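PDB 3UBH: neural-cadherin from Drosophila melanogaster, which mediates calcium-dependent, preferentially homophilic cell-cell adhesion through its extracellular cadherin domains, four of which make up this fragment. Local coordinates for residues A[101-106]-A[140-145]; A[147-152]-A[185-190]; A[332-337]-A[412-417]; A[364-369]-A[390-395]. All coordinates share one frame; numbering follows the deposited sequence.

Interaction 1: residues A[101-106]-A[140-145]; sequences VKDVND and PDTDHN. With CA (calcium ion), chain C; CA (calcium ion), chain D; CA (calcium ion), chain B.
Asp103 reaches to Thr142 with CG anti to the backbone N (chi1 -165°), whereas Asp141 keeps CG anti to its carbonyl carbon (chi1 -69°), which sets its carboxylate against the backbone of 104-106. Aspartate suits both places because two oxygens on a short stem can serve different partners. Asp103 OD1 binds a calcium ion at 2.3 Å, while OD2 takes the backbone N of Thr142 at 3.2 Å, nearly along its C-O axis. Asp141 bridges two ions: its OD2 meets the same calcium at 2.3 Å and its OD1 a second one at 2.6 Å. Asn105 crosses Asp141 at about a right angle and adds OD1 to that second ion. Val104 binds through its carbonyl O, 2.1 Å from the first calcium, so the site does not call for a polar side chain. Asp106 also bridges two, OD1 binding the first calcium and OD2 a third at 2.4 Å; its N donates a weak bond to Asp141 OD2. The cations probably offset the crowding of negative oxygens, with Glu18 and Glu66 completing the first site. Such a cluster, joining one domain's end to a loop of the next, is the classical three-calcium linker of cadherins.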
loop_
_atom_site.group_PDB
_atom_site.type_symbol
_atom_site.label_atom_id
_atom_site.label_comp_id
_atom_site.label_asym_id
_atom_site.label_seq_id
_atom_site.Cartn_x
_atom_site.Cartn_y
_atom_site.Cartn_z
ATOM N N VAL A 101 13.657 -13.177 -25.500
ATOM C CA VAL A 101 13.879 -13.694 -24.161
ATOM C C VAL A 101 13.192 -15.040 -24.027
ATOM O O VAL A 101 11.970 -15.140 -24.192
ATOM C CB VAL A 101 13.344 -12.736 -23.087
ATOM C CG1 VAL A 101 13.641 -13.277 -21.687
ATOM C CG2 VAL A 101 13.937 -11.347 -23.259
ATOM N N LYS A 102 13.975 -16.076 -23.734
ATOM C CA LYS A 102 13.413 -17.421 -23.572
ATOM C C LYS A 102 13.014 -17.740 -22.126
ATOM O O LYS A 102 13.677 -17.320 -21.169
ATOM C CB LYS A 102 14.344 -18.482 -24.168
ATOM C CG LYS A 102 14.389 -18.462 -25.703
ATOM C CD LYS A 102 13.141 -19.103 -26.322
ATOM C CE LYS A 102 12.680 -18.341 -27.576
ATOM N NZ LYS A 102 11.769 -19.161 -28.457
ATOM N N ASP A 103 11.927 -18.489 -21.983
ATOM C CA ASP A 103 11.396 -18.842 -20.673
ATOM C C ASP A 103 12.314 -19.781 -19.900
ATOM O O ASP A 103 12.942 -20.672 -20.466
ATOM C CB ASP A 103 10.001 -19.470 -20.804
ATOM C CG ASP A 103 9.249 -19.523 -19.477
ATOM O OD1 ASP A 103 9.561 -18.733 -18.554
ATOM O OD2 ASP A 103 8.333 -20.356 -19.353
ATOM N N VAL A 104 12.395 -19.551 -18.599
ATOM C CA VAL A 104 13.018 -20.484 -17.682
ATOM C C VAL A 104 12.013 -20.692 -16.555
ATOM O O VAL A 104 11.382 -19.734 -16.097
ATOM C CB VAL A 104 14.361 -19.932 -17.098
ATOM C CG1 VAL A 104 14.969 -20.906 -16.086
ATOM C CG2 VAL A 104 15.361 -19.650 -18.192
ATOM N N ASN A 105 11.858 -21.940 -16.126
ATOM C CA ASN A 105 11.060 -22.254 -14.955
ATOM C C ASN A 105 11.696 -21.688 -13.677
ATOM O O ASN A 105 12.428 -22.386 -12.981
ATOM C CB ASN A 105 10.878 -23.763 -14.852
ATOM C CG ASN A 105 9.804 -24.150 -13.871
ATOM O OD1 ASN A 105 9.634 -23.513 -12.832
ATOM N ND2 ASN A 105 9.066 -25.209 -14.189
ATOM N N ASP A 106 11.391 -20.429 -13.365
ATOM C CA ASP A 106 12.124 -19.689 -12.334
ATOM C C ASP A 106 11.238 -19.117 -11.227
ATOM O O ASP A 106 11.733 -18.435 -10.315
ATOM C CB ASP A 106 12.936 -18.561 -12.982
ATOM C CG ASP A 106 12.058 -17.472 -13.602
ATOM O OD1 ASP A 106 10.993 -17.771 -14.192
ATOM O OD2 ASP A 106 12.439 -16.292 -13.508
ATOM N N PRO A 140 3.419 -19.640 -12.408
ATOM C CA PRO A 140 3.535 -18.637 -13.453
ATOM C C PRO A 140 4.243 -19.112 -14.713
ATOM O O PRO A 140 4.031 -18.517 -15.764
ATOM C CB PRO A 140 4.355 -17.521 -12.781
ATOM C CG PRO A 140 4.207 -17.744 -11.340
ATOM C CD PRO A 140 4.141 -19.226 -11.194
ATOM N N ASP A 141 5.075 -20.152 -14.609
ATOM C CA ASP A 141 5.908 -20.618 -15.730
ATOM C C ASP A 141 5.111 -21.403 -16.760
ATOM O O ASP A 141 4.152 -22.075 -16.417
ATOM C CB ASP A 141 7.075 -21.473 -15.233
ATOM C CG ASP A 141 8.103 -20.671 -14.474
ATOM O OD1 ASP A 141 8.274 -20.918 -13.261
ATOM O OD2 ASP A 141 8.749 -19.793 -15.084
ATOM N N THR A 142 5.531 -21.322 -18.020
ATOM C CA THR A 142 4.786 -21.909 -19.141
ATOM C C THR A 142 4.643 -23.436 -19.056
ATOM O O THR A 142 3.548 -23.975 -19.253
ATOM C CB THR A 142 5.417 -21.522 -20.498
ATOM O OG1 THR A 142 6.810 -21.863 -20.498
ATOM C CG2 THR A 142 5.259 -20.017 -20.766
ATOM N N ASP A 143 5.743 -24.111 -18.728
ATOM C CA ASP A 143 5.803 -25.572 -18.694
ATOM C C ASP A 143 5.726 -26.191 -17.289
ATOM O O ASP A 143 6.322 -27.240 -17.047
ATOM C CB ASP A 143 7.072 -26.057 -19.412
ATOM C CG ASP A 143 8.357 -25.833 -18.587
ATOM O OD1 ASP A 143 9.261 -26.697 -18.683
ATOM O OD2 ASP A 143 8.479 -24.814 -17.851
ATOM N N HIS A 144 4.986 -25.565 -16.375
ATOM C CA HIS A 144 4.858 -26.069 -14.994
ATOM C C HIS A 144 4.354 -27.515 -14.878
ATOM O O HIS A 144 3.730 -28.056 -15.791
ATOM C CB HIS A 144 3.977 -25.146 -14.166
ATOM C CG HIS A 144 2.571 -25.041 -14.664
ATOM N ND1 HIS A 144 1.651 -26.060 -14.526
ATOM C CD2 HIS A 144 1.922 -24.032 -15.286
ATOM C CE1 HIS A 144 0.498 -25.685 -15.047
ATOM N NE2 HIS A 144 0.635 -24.457 -15.513
ATOM N N ASN A 145 4.618 -28.135 -13.739
ATOM C CA ASN A 145 4.268 -29.528 -13.542
ATOM C C ASN A 145 3.963 -29.733 -12.074
ATOM O O ASN A 145 4.812 -30.166 -11.297
ATOM C CB ASN A 145 5.406 -30.434 -14.012
ATOM C CG ASN A 145 5.047 -31.912 -13.952
ATOM O OD1 ASN A 145 3.918 -32.290 -13.606
ATOM N ND2 ASN A 145 6.004 -32.756 -14.290
HETATM CA CA CA C . 9.888 -18.230 -16.307
HETATM CA CA CA D . 7.550 -22.863 -11.739
HETATM CA CA CA B . 10.742 -14.712 -14.211
#

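Interaction 2: residues A[147-152]-A[185-190]; sequences HYFIVR and YVKAED. With CA (calcium ion), chain D.
His147 and Glu189 open an antiparallel pairing held mainly by backbone hydrogen bonds, beginning with His147 N to Glu189 O at 2.8 Å. Phe149 and Lys187 exchange two more, and Val151 N and, weakly, Arg152 N both reach Tyr185 O, a classic beta bulge. Apolar contacts follow: on the buried face Ala188 CB sits 3.8 Å from Tyr148 CD1, small enough to leave room for the ring, and Ile150 CG1 meets Val186 CG1. At the bulge, Val151 CG1 packs across the aliphatic stem of Lys187, 3.4 Å from its CG. Charge enters through the salt bridge of Lys187 NZ with Glu189 OE2 at 3.2 Å; Glu189 OE1 has Gln191 as partner. Arg152, bent at chi3 (44°), lays its guanidinium flat over Tyr185, the planes 20° apart and NH2 above the ring centre, in a cation-pi stack. NH2 also makes a salt bridge with Glu205. Beyond the bulge Arg152 and Tyr185 put their side chains on one face, and the guanidinium probably gains from pi electrons and carboxylate together.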
loop_
_atom_site.group_PDB
_atom_site.type_symbol
_atom_site.label_atom_id
_atom_site.label_comp_id
_atom_site.label_asym_id
_atom_site.label_seq_id
_atom_site.Cartn_x
_atom_site.Cartn_y
_atom_site.Cartn_z
ATOM N N HIS A 147 2.682 -31.050 -8.645
ATOM C CA HIS A 147 2.491 -32.299 -7.935
ATOM C C HIS A 147 2.099 -31.973 -6.499
ATOM O O HIS A 147 2.693 -31.083 -5.875
ATOM C CB HIS A 147 3.785 -33.115 -7.960
ATOM C CG HIS A 147 4.075 -33.754 -9.282
ATOM N ND1 HIS A 147 4.026 -35.120 -9.474
ATOM C CD2 HIS A 147 4.424 -33.219 -10.477
ATOM C CE1 HIS A 147 4.323 -35.398 -10.732
ATOM N NE2 HIS A 147 4.571 -34.262 -11.360
ATOM N N TYR A 148 1.105 -32.692 -5.977
ATOM C CA TYR A 148 0.606 -32.463 -4.615
ATOM C C TYR A 148 1.092 -33.522 -3.637
ATOM O O TYR A 148 1.241 -34.699 -3.986
ATOM C CB TYR A 148 -0.923 -32.392 -4.607
ATOM C CG TYR A 148 -1.439 -31.234 -5.414
ATOM C CD1 TYR A 148 -1.466 -29.947 -4.874
ATOM C CD2 TYR A 148 -1.856 -31.408 -6.736
ATOM C CE1 TYR A 148 -1.921 -28.855 -5.616
ATOM C CE2 TYR A 148 -2.312 -30.319 -7.488
ATOM C CZ TYR A 148 -2.341 -29.052 -6.913
ATOM O OH TYR A 148 -2.776 -27.983 -7.638
ATOM N N PHE A 149 1.345 -33.100 -2.408
ATOM C CA PHE A 149 1.852 -34.003 -1.400
ATOM C C PHE A 149 1.354 -33.661 -0.015
ATOM O O PHE A 149 1.180 -32.485 0.321
ATOM C CB PHE A 149 3.375 -33.968 -1.390
ATOM C CG PHE A 149 3.999 -34.482 -2.645
ATOM C CD1 PHE A 149 4.062 -35.852 -2.894
ATOM C CD2 PHE A 149 4.525 -33.597 -3.582
ATOM C CE1 PHE A 149 4.649 -36.333 -4.068
ATOM C CE2 PHE A 149 5.122 -34.059 -4.752
ATOM C CZ PHE A 149 5.188 -35.424 -4.999
ATOM N N ILE A 150 1.132 -34.700 0.785
ATOM C CA ILE A 150 1.057 -34.540 2.217
ATOM C C ILE A 150 2.481 -34.744 2.682
ATOM O O ILE A 150 3.023 -35.818 2.499
ATOM C CB ILE A 150 0.141 -35.587 2.828
ATOM C CG1 ILE A 150 -1.308 -35.230 2.490
ATOM C CG2 ILE A 150 0.348 -35.672 4.344
ATOM C CD1 ILE A 150 -2.281 -36.358 2.690
ATOM N N VAL A 151 3.116 -33.728 3.255
ATOM C CA VAL A 151 4.510 -33.907 3.704
ATOM C C VAL A 151 4.603 -34.452 5.104
ATOM O O VAL A 151 5.587 -35.085 5.457
ATOM C CB VAL A 151 5.378 -32.624 3.613
ATOM C CG1 VAL A 151 5.668 -32.291 2.175
ATOM C CG2 VAL A 151 4.707 -31.444 4.298
ATOM N N ARG A 152 3.582 -34.204 5.906
ATOM C CA ARG A 152 3.637 -34.572 7.307
ATOM C C ARG A 152 2.211 -34.794 7.753
ATOM O O ARG A 152 1.330 -33.955 7.505
ATOM C CB ARG A 152 4.290 -33.449 8.101
ATOM C CG ARG A 152 5.038 -33.862 9.319
ATOM C CD ARG A 152 6.118 -32.841 9.635
ATOM N NE ARG A 152 5.639 -31.460 9.518
ATOM C CZ ARG A 152 5.161 -30.729 10.525
ATOM N NH1 ARG A 152 5.084 -31.216 11.759
ATOM N NH2 ARG A 152 4.752 -29.497 10.291
ATOM N N TYR A 185 0.009 -31.385 7.019
ATOM C CA TYR A 185 0.858 -30.375 6.414
ATOM C C TYR A 185 1.082 -30.792 4.968
ATOM O O TYR A 185 1.522 -31.897 4.695
ATOM C CB TYR A 185 2.168 -30.218 7.206
ATOM C CG TYR A 185 1.905 -29.736 8.622
ATOM C CD1 TYR A 185 1.673 -30.638 9.655
ATOM C CD2 TYR A 185 1.835 -28.372 8.915
ATOM C CE1 TYR A 185 1.395 -30.196 10.939
ATOM C CE2 TYR A 185 1.555 -27.927 10.196
ATOM C CZ TYR A 185 1.334 -28.844 11.196
ATOM O OH TYR A 185 1.065 -28.410 12.469
ATOM N N VAL A 186 0.737 -29.915 4.044
ATOM C CA VAL A 186 0.747 -30.249 2.629
ATOM C C VAL A 186 1.670 -29.299 1.884
ATOM O O VAL A 186 1.980 -28.206 2.379
ATOM C CB VAL A 186 -0.684 -30.146 2.002
ATOM C CG1 VAL A 186 -1.597 -31.261 2.514
ATOM C CG2 VAL A 186 -1.304 -28.760 2.261
ATOM N N LYS A 187 2.110 -29.705 0.694
ATOM C CA LYS A 187 2.849 -28.809 -0.191
ATOM C C LYS A 187 2.472 -29.149 -1.615
ATOM O O LYS A 187 1.969 -30.235 -1.879
ATOM C CB LYS A 187 4.372 -28.909 0.011
ATOM C CG LYS A 187 4.975 -30.225 -0.478
ATOM C CD LYS A 187 6.500 -30.157 -0.637
ATOM C CE LYS A 187 7.088 -31.530 -0.979
ATOM N NZ LYS A 187 8.566 -31.505 -1.024
ATOM N N ALA A 188 2.695 -28.203 -2.517
ATOM C CA ALA A 188 2.605 -28.445 -3.934
ATOM C C ALA A 188 3.952 -28.063 -4.500
ATOM O O ALA A 188 4.535 -27.047 -4.098
ATOM C CB ALA A 188 1.522 -27.599 -4.533
ATOM N N GLU A 189 4.471 -28.877 -5.413
ATOM C CA GLU A 189 5.759 -28.569 -6.034
ATOM C C GLU A 189 5.701 -28.602 -7.565
ATOM O O GLU A 189 4.857 -29.282 -8.154
ATOM C CB GLU A 189 6.880 -29.465 -5.480
ATOM C CG GLU A 189 6.729 -30.942 -5.802
ATOM C CD GLU A 189 7.836 -31.819 -5.216
ATOM O OE1 GLU A 189 8.020 -32.945 -5.734
ATOM O OE2 GLU A 189 8.508 -31.391 -4.243
ATOM N N ASP A 190 6.586 -27.837 -8.199
ATOM C CA ASP A 190 6.680 -27.793 -9.649
ATOM C C ASP A 190 7.917 -28.584 -10.038
ATOM O O ASP A 190 9.043 -28.159 -9.785
ATOM C CB ASP A 190 6.760 -26.341 -10.125
ATOM C CG ASP A 190 6.972 -26.216 -11.620
ATOM O OD1 ASP A 190 6.838 -27.218 -12.349
ATOM O OD2 ASP A 190 7.269 -25.091 -12.061
HETATM CA CA CA D . 7.550 -22.863 -11.739
#

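Interaction 3: residues A[332-337]-A[412-417]; sequences HNVDED and VRVYTK
His332 lies over one face of Tyr415 in an offset stack, the ring centroids 4.7 Å apart and the planes 5° from parallel, with His332 CE1 nearest Tyr415 CD2. Flat rings suit this outer place because they can lie face on face, offset, with the Tyr415 hydroxyl beyond the overlap. Val334 N donates to Tyr415 O at 3.1 Å, Lys417 N to Val334 O at 2.9 Å, and Glu336 N to Lys417 O at 3.0 Å. This parallel pairing of 328-335 with 407-417 joins the second part of the split A strand, at the sheet's edge, to the last strand, G, as in cadherin beta sandwiches. Val334 holds CG1 anti to the backbone N (chi1 -171°), which leaves CG2 beside that N and facing Val414 CG1, 3.8 Å away. Lys417 runs beside Asp335 and forms a long salt bridge, NZ to OD1 at 3.9 Å. Were Tyr415 a leucine, the His332 ring would probably lose its flat stacking partner and be freer to turn. The chain turns a corner at Asn333, whose positive phi asparagine tolerates well. Farther out, the Tyr415 ring meets Tyr391 edge-to-face, and Val414 pairs through its backbone with Tyr392.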
loop_
_atom_site.group_PDB
_atom_site.type_symbol
_atom_site.label_atom_id
_atom_site.label_comp_id
_atom_site.label_asym_id
_atom_site.label_seq_id
_atom_site.Cartn_x
_atom_site.Cartn_y
_atom_site.Cartn_z
ATOM N N HIS A 332 -0.274 50.920 21.814
ATOM C CA HIS A 332 -0.408 52.356 22.046
ATOM C C HIS A 332 0.931 53.047 22.246
ATOM O O HIS A 332 1.959 52.388 22.428
ATOM C CB HIS A 332 -1.263 52.608 23.282
ATOM C CG HIS A 332 -2.726 52.690 22.999
ATOM N ND1 HIS A 332 -3.341 53.862 22.603
ATOM C CD2 HIS A 332 -3.701 51.749 23.061
ATOM C CE1 HIS A 332 -4.634 53.639 22.434
ATOM N NE2 HIS A 332 -4.877 52.364 22.704
ATOM N N ASN A 333 0.900 54.379 22.220
ATOM C CA ASN A 333 2.065 55.209 22.537
ATOM C C ASN A 333 3.333 54.795 21.794
ATOM O O ASN A 333 4.430 54.857 22.351
ATOM C CB ASN A 333 2.336 55.198 24.047
ATOM C CG ASN A 333 1.138 55.617 24.853
ATOM O OD1 ASN A 333 0.712 56.775 24.792
ATOM N ND2 ASN A 333 0.581 54.678 25.629
ATOM N N VAL A 334 3.177 54.362 20.549
ATOM C CA VAL A 334 4.314 53.941 19.755
ATOM C C VAL A 334 4.979 55.183 19.195
ATOM O O VAL A 334 4.339 55.959 18.481
ATOM C CB VAL A 334 3.895 53.021 18.596
ATOM C CG1 VAL A 334 5.118 52.424 17.942
ATOM C CG2 VAL A 334 2.996 51.921 19.094
ATOM N N ASP A 335 6.249 55.388 19.533
ATOM C CA ASP A 335 7.001 56.520 18.982
ATOM C C ASP A 335 7.174 56.321 17.479
ATOM O O ASP A 335 7.590 55.256 17.041
ATOM C CB ASP A 335 8.351 56.673 19.688
ATOM C CG ASP A 335 8.208 57.191 21.127
ATOM O OD1 ASP A 335 7.457 58.178 21.340
ATOM O OD2 ASP A 335 8.854 56.617 22.040
ATOM N N GLU A 336 6.818 57.327 16.686
ATOM C CA GLU A 336 6.881 57.184 15.227
ATOM C C GLU A 336 8.299 57.125 14.668
ATOM O O GLU A 336 8.524 56.552 13.599
ATOM C CB GLU A 336 6.064 58.262 14.510
ATOM C CG GLU A 336 6.458 59.703 14.796
ATOM C CD GLU A 336 5.498 60.704 14.151
ATOM O OE1 GLU A 336 5.932 61.842 13.853
ATOM O OE2 GLU A 336 4.307 60.350 13.936
ATOM N N ASP A 337 9.252 57.695 15.395
ATOM C CA ASP A 337 10.633 57.679 14.949
ATOM C C ASP A 337 11.340 56.356 15.252
ATOM O O ASP A 337 12.539 56.232 15.008
ATOM C CB ASP A 337 11.417 58.893 15.492
ATOM C CG ASP A 337 11.526 58.920 17.024
ATOM O OD1 ASP A 337 10.904 58.077 17.719
ATOM O OD2 ASP A 337 12.239 59.820 17.537
ATOM N N VAL A 412 -5.346 44.685 13.520
ATOM C CA VAL A 412 -4.296 45.279 14.357
ATOM C C VAL A 412 -4.321 46.803 14.231
ATOM O O VAL A 412 -4.373 47.344 13.113
ATOM C CB VAL A 412 -2.898 44.763 13.994
ATOM C CG1 VAL A 412 -1.828 45.422 14.859
ATOM C CG2 VAL A 412 -2.837 43.290 14.185
ATOM N N ARG A 413 -4.293 47.477 15.383
ATOM C CA ARG A 413 -4.276 48.935 15.436
ATOM C C ARG A 413 -2.965 49.367 16.053
ATOM O O ARG A 413 -2.577 48.882 17.130
ATOM C CB ARG A 413 -5.452 49.487 16.259
ATOM C CG ARG A 413 -6.853 49.159 15.710
ATOM C CD ARG A 413 -8.008 49.810 16.498
ATOM N NE ARG A 413 -8.148 49.357 17.888
ATOM C CZ ARG A 413 -8.671 48.193 18.279
ATOM N NH1 ARG A 413 -9.116 47.303 17.399
ATOM N NH2 ARG A 413 -8.736 47.901 19.573
ATOM N N VAL A 414 -2.260 50.264 15.378
ATOM C CA VAL A 414 -1.062 50.842 15.962
ATOM C C VAL A 414 -1.269 52.350 16.083
ATOM O O VAL A 414 -1.377 53.035 15.070
ATOM C CB VAL A 414 0.203 50.523 15.119
ATOM C CG1 VAL A 414 1.448 51.143 15.739
ATOM C CG2 VAL A 414 0.391 49.016 14.937
ATOM N N TYR A 415 -1.355 52.862 17.311
ATOM C CA TYR A 415 -1.436 54.308 17.530
ATOM C C TYR A 415 -0.039 54.890 17.753
ATOM O O TYR A 415 0.690 54.474 18.650
ATOM C CB TYR A 415 -2.337 54.649 18.718
ATOM C CG TYR A 415 -3.816 54.327 18.561
ATOM C CD1 TYR A 415 -4.747 55.333 18.285
ATOM C CD2 TYR A 415 -4.295 53.020 18.732
ATOM C CE1 TYR A 415 -6.116 55.044 18.165
ATOM C CE2 TYR A 415 -5.663 52.721 18.613
ATOM C CZ TYR A 415 -6.564 53.737 18.336
ATOM O OH TYR A 415 -7.905 53.442 18.221
ATOM N N THR A 416 0.338 55.857 16.935
ATOM C CA THR A 416 1.655 56.451 17.057
ATOM C C THR A 416 1.596 57.854 17.658
ATOM O O THR A 416 0.528 58.449 17.793
ATOM C CB THR A 416 2.324 56.559 15.688
ATOM O OG1 THR A 416 1.462 57.302 14.815
ATOM C CG2 THR A 416 2.591 55.183 15.091
ATOM N N LYS A 417 2.762 58.383 18.002
ATOM C CA LYS A 417 2.872 59.766 18.438
ATOM C C LYS A 417 4.271 60.308 18.172
ATOM O O LYS A 417 5.191 59.540 17.908
ATOM C CB LYS A 417 2.522 59.895 19.932
ATOM C CG LYS A 417 3.320 58.973 20.875
ATOM C CD LYS A 417 3.650 59.692 22.190
ATOM C CE LYS A 417 4.662 58.913 23.012
ATOM N NZ LYS A 417 5.212 59.708 24.135
#

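Interaction 4: residues A[364-369]-A[390-395]; sequences VSDDHF and AYYEFI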
loop_
_atom_site.group_PDB
_atom_site.type_symbol
_atom_site.label_atom_id
_atom_site.label_comp_id
_atom_site.label_asym_id
_atom_site.label_seq_id
_atom_site.Cartn_x
_atom_site.Cartn_y
_atom_site.Cartn_z
ATOM N N VAL A 364 0.899 40.030 6.985
ATOM C CA VAL A 364 0.387 41.342 7.367
ATOM C C VAL A 364 -0.003 42.118 6.102
ATOM O O VAL A 364 0.729 42.096 5.111
ATOM C CB VAL A 364 1.441 42.070 8.209
ATOM C CG1 VAL A 364 1.300 43.554 8.098
ATOM C CG2 VAL A 364 1.339 41.627 9.665
ATOM N N SER A 365 -1.161 42.780 6.128
ATOM C CA SER A 365 -1.707 43.437 4.928
ATOM C C SER A 365 -1.100 44.815 4.625
ATOM O O SER A 365 -1.264 45.359 3.522
ATOM C CB SER A 365 -3.228 43.544 5.032
ATOM O OG SER A 365 -3.610 44.431 6.063
ATOM N N ASP A 366 -0.391 45.371 5.602
ATOM C CA ASP A 366 0.214 46.691 5.478
ATOM C C ASP A 366 1.737 46.568 5.429
ATOM O O ASP A 366 2.371 46.256 6.446
ATOM C CB ASP A 366 -0.199 47.544 6.677
ATOM C CG ASP A 366 -0.131 49.027 6.400
ATOM O OD1 ASP A 366 0.866 49.492 5.813
ATOM O OD2 ASP A 366 -1.086 49.725 6.794
ATOM N N ASP A 367 2.328 46.846 4.266
ATOM C CA ASP A 367 3.776 46.690 4.106
ATOM C C ASP A 367 4.638 47.660 4.959
ATOM O O ASP A 367 5.866 47.669 4.853
ATOM C CB ASP A 367 4.187 46.655 2.615
ATOM C CG ASP A 367 3.940 47.979 1.882
ATOM O OD1 ASP A 367 4.162 48.008 0.646
ATOM O OD2 ASP A 367 3.550 48.994 2.514
ATOM N N HIS A 368 3.989 48.460 5.804
ATOM C CA HIS A 368 4.690 49.266 6.809
ATOM C C HIS A 368 5.196 48.381 7.951
ATOM O O HIS A 368 6.055 48.786 8.733
ATOM C CB HIS A 368 3.772 50.360 7.378
ATOM C CG HIS A 368 3.564 51.517 6.456
ATOM N ND1 HIS A 368 4.381 52.625 6.462
ATOM C CD2 HIS A 368 2.636 51.739 5.496
ATOM C CE1 HIS A 368 3.968 53.480 5.544
ATOM N NE2 HIS A 368 2.908 52.968 4.946
ATOM N N PHE A 369 4.637 47.176 8.038
ATOM C CA PHE A 369 4.968 46.216 9.086
ATOM C C PHE A 369 5.365 44.890 8.456
ATOM O O PHE A 369 5.111 44.665 7.275
ATOM C CB PHE A 369 3.773 46.050 10.033
ATOM C CG PHE A 369 3.270 47.358 10.580
ATOM C CD1 PHE A 369 2.343 48.116 9.867
ATOM C CD2 PHE A 369 3.754 47.855 11.777
ATOM C CE1 PHE A 369 1.894 49.349 10.349
ATOM C CE2 PHE A 369 3.314 49.086 12.266
ATOM C CZ PHE A 369 2.378 49.833 11.550
ATOM N N ALA A 390 -1.679 59.681 12.503
ATOM C CA ALA A 390 -0.884 59.002 13.527
ATOM C C ALA A 390 -1.423 57.616 13.915
ATOM O O ALA A 390 -1.448 57.253 15.097
ATOM C CB ALA A 390 -0.713 59.901 14.762
ATOM N N TYR A 391 -1.814 56.830 12.918
ATOM C CA TYR A 391 -2.580 55.617 13.167
ATOM C C TYR A 391 -2.525 54.635 12.009
ATOM O O TYR A 391 -2.737 55.001 10.861
ATOM C CB TYR A 391 -4.031 56.017 13.437
ATOM C CG TYR A 391 -5.047 54.901 13.472
ATOM C CD1 TYR A 391 -5.279 54.176 14.638
ATOM C CD2 TYR A 391 -5.818 54.599 12.347
ATOM C CE1 TYR A 391 -6.241 53.165 14.669
ATOM C CE2 TYR A 391 -6.768 53.596 12.373
ATOM C CZ TYR A 391 -6.973 52.892 13.534
ATOM O OH TYR A 391 -7.909 51.896 13.564
ATOM N N TYR A 392 -2.266 53.376 12.325
ATOM C CA TYR A 392 -2.289 52.314 11.336
ATOM C C TYR A 392 -3.323 51.268 11.715
ATOM O O TYR A 392 -3.399 50.860 12.872
ATOM C CB TYR A 392 -0.906 51.688 11.207
ATOM C CG TYR A 392 0.140 52.658 10.705
ATOM C CD1 TYR A 392 0.853 53.467 11.591
ATOM C CD2 TYR A 392 0.408 52.782 9.342
ATOM C CE1 TYR A 392 1.808 54.369 11.136
ATOM C CE2 TYR A 392 1.365 53.688 8.881
ATOM C CZ TYR A 392 2.061 54.476 9.791
ATOM O OH TYR A 392 3.020 55.370 9.341
ATOM N N GLU A 393 -4.137 50.870 10.740
ATOM C CA GLU A 393 -5.115 49.801 10.903
ATOM C C GLU A 393 -4.959 48.755 9.798
ATOM O O GLU A 393 -5.162 49.056 8.623
ATOM C CB GLU A 393 -6.539 50.350 10.898
ATOM C CG GLU A 393 -7.541 49.327 11.372
ATOM C CD GLU A 393 -8.971 49.646 11.002
ATOM O OE1 GLU A 393 -9.282 49.677 9.787
ATOM O OE2 GLU A 393 -9.789 49.827 11.935
ATOM N N PHE A 394 -4.608 47.531 10.178
ATOM C CA PHE A 394 -4.361 46.470 9.205
ATOM C C PHE A 394 -4.701 45.064 9.715
ATOM O O PHE A 394 -5.072 44.869 10.874
ATOM C CB PHE A 394 -2.905 46.510 8.752
ATOM C CG PHE A 394 -1.918 46.241 9.859
ATOM C CD1 PHE A 394 -1.481 44.935 10.124
ATOM C CD2 PHE A 394 -1.429 47.281 10.639
ATOM C CE1 PHE A 394 -0.570 44.683 11.134
ATOM C CE2 PHE A 394 -0.520 47.034 11.649
ATOM C CZ PHE A 394 -0.085 45.732 11.896
ATOM N N ILE A 395 -4.522 44.083 8.843
ATOM C CA ILE A 395 -4.948 42.731 9.122
ATOM C C ILE A 395 -3.756 41.780 9.187
ATOM O O ILE A 395 -2.874 41.823 8.321
ATOM C CB ILE A 395 -5.982 42.276 8.066
ATOM C CG1 ILE A 395 -7.186 43.217 8.110
ATOM C CG2 ILE A 395 -6.413 40.836 8.313
ATOM C CD1 ILE A 395 -8.283 42.893 7.138
#
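Ser365 and Ile395 satisfy each other twice: Ser365 N donates to Ile395 O at 2.9 Å, and Ile395 N donates to Ser365 OG, also at 2.9 Å and nearly straight (165°). A serine suits this spot because its short hydroxyl takes up a strand N-H where the neighbouring strand has ended. Asp366 O in turn accepts Phe369 N at 2.9 Å, closing a type I turn, while the Tyr392 hydroxyl is bonded to Leu383 O. The turn delivers Phe369 inward, where its ring makes an offset stack with Phe394 (centroids 4.6 Å) and aims an edge at the face of Tyr392. Phe394 has CG between its backbone N and carbonyl carbon (chi1 63°), placing CD1 3.7 Å from Val364 CG1. A serine at Phe394 is likely to open a gap beside Phe369 and Val364. Tyr392 CE2 sits over the His368 ring. Here the chain crosses from strand 360-364 of one sheet to strand 369-371 of the other, with aromatic rings filling the core, as in the Greek-key beta sandwich of cadherin domains.

Interaction 1 is a surface contact between two domains and relies on calcium ions and carboxylates, whereas interactions 2, 3 and 4 are partly buried and lie within single domains. Interactions 1 and 2 share a calcium ion: Asp190, at the end of strand 181-190, binds the ion that Asn105 and Asp141 hold, and Asp190 OD1 probably accepts from Asn145 N at 2.8 Å. Interactions 3 and 4, their centres at least about 75 Å from those of the others, both involve one mixed sheet, in which strands 391-400 and 407-417 are neighbours. Interactions 2 and 3 are strand pairings, antiparallel and parallel; interaction 4 instead packs rings of a loop against rings of strand 391-400.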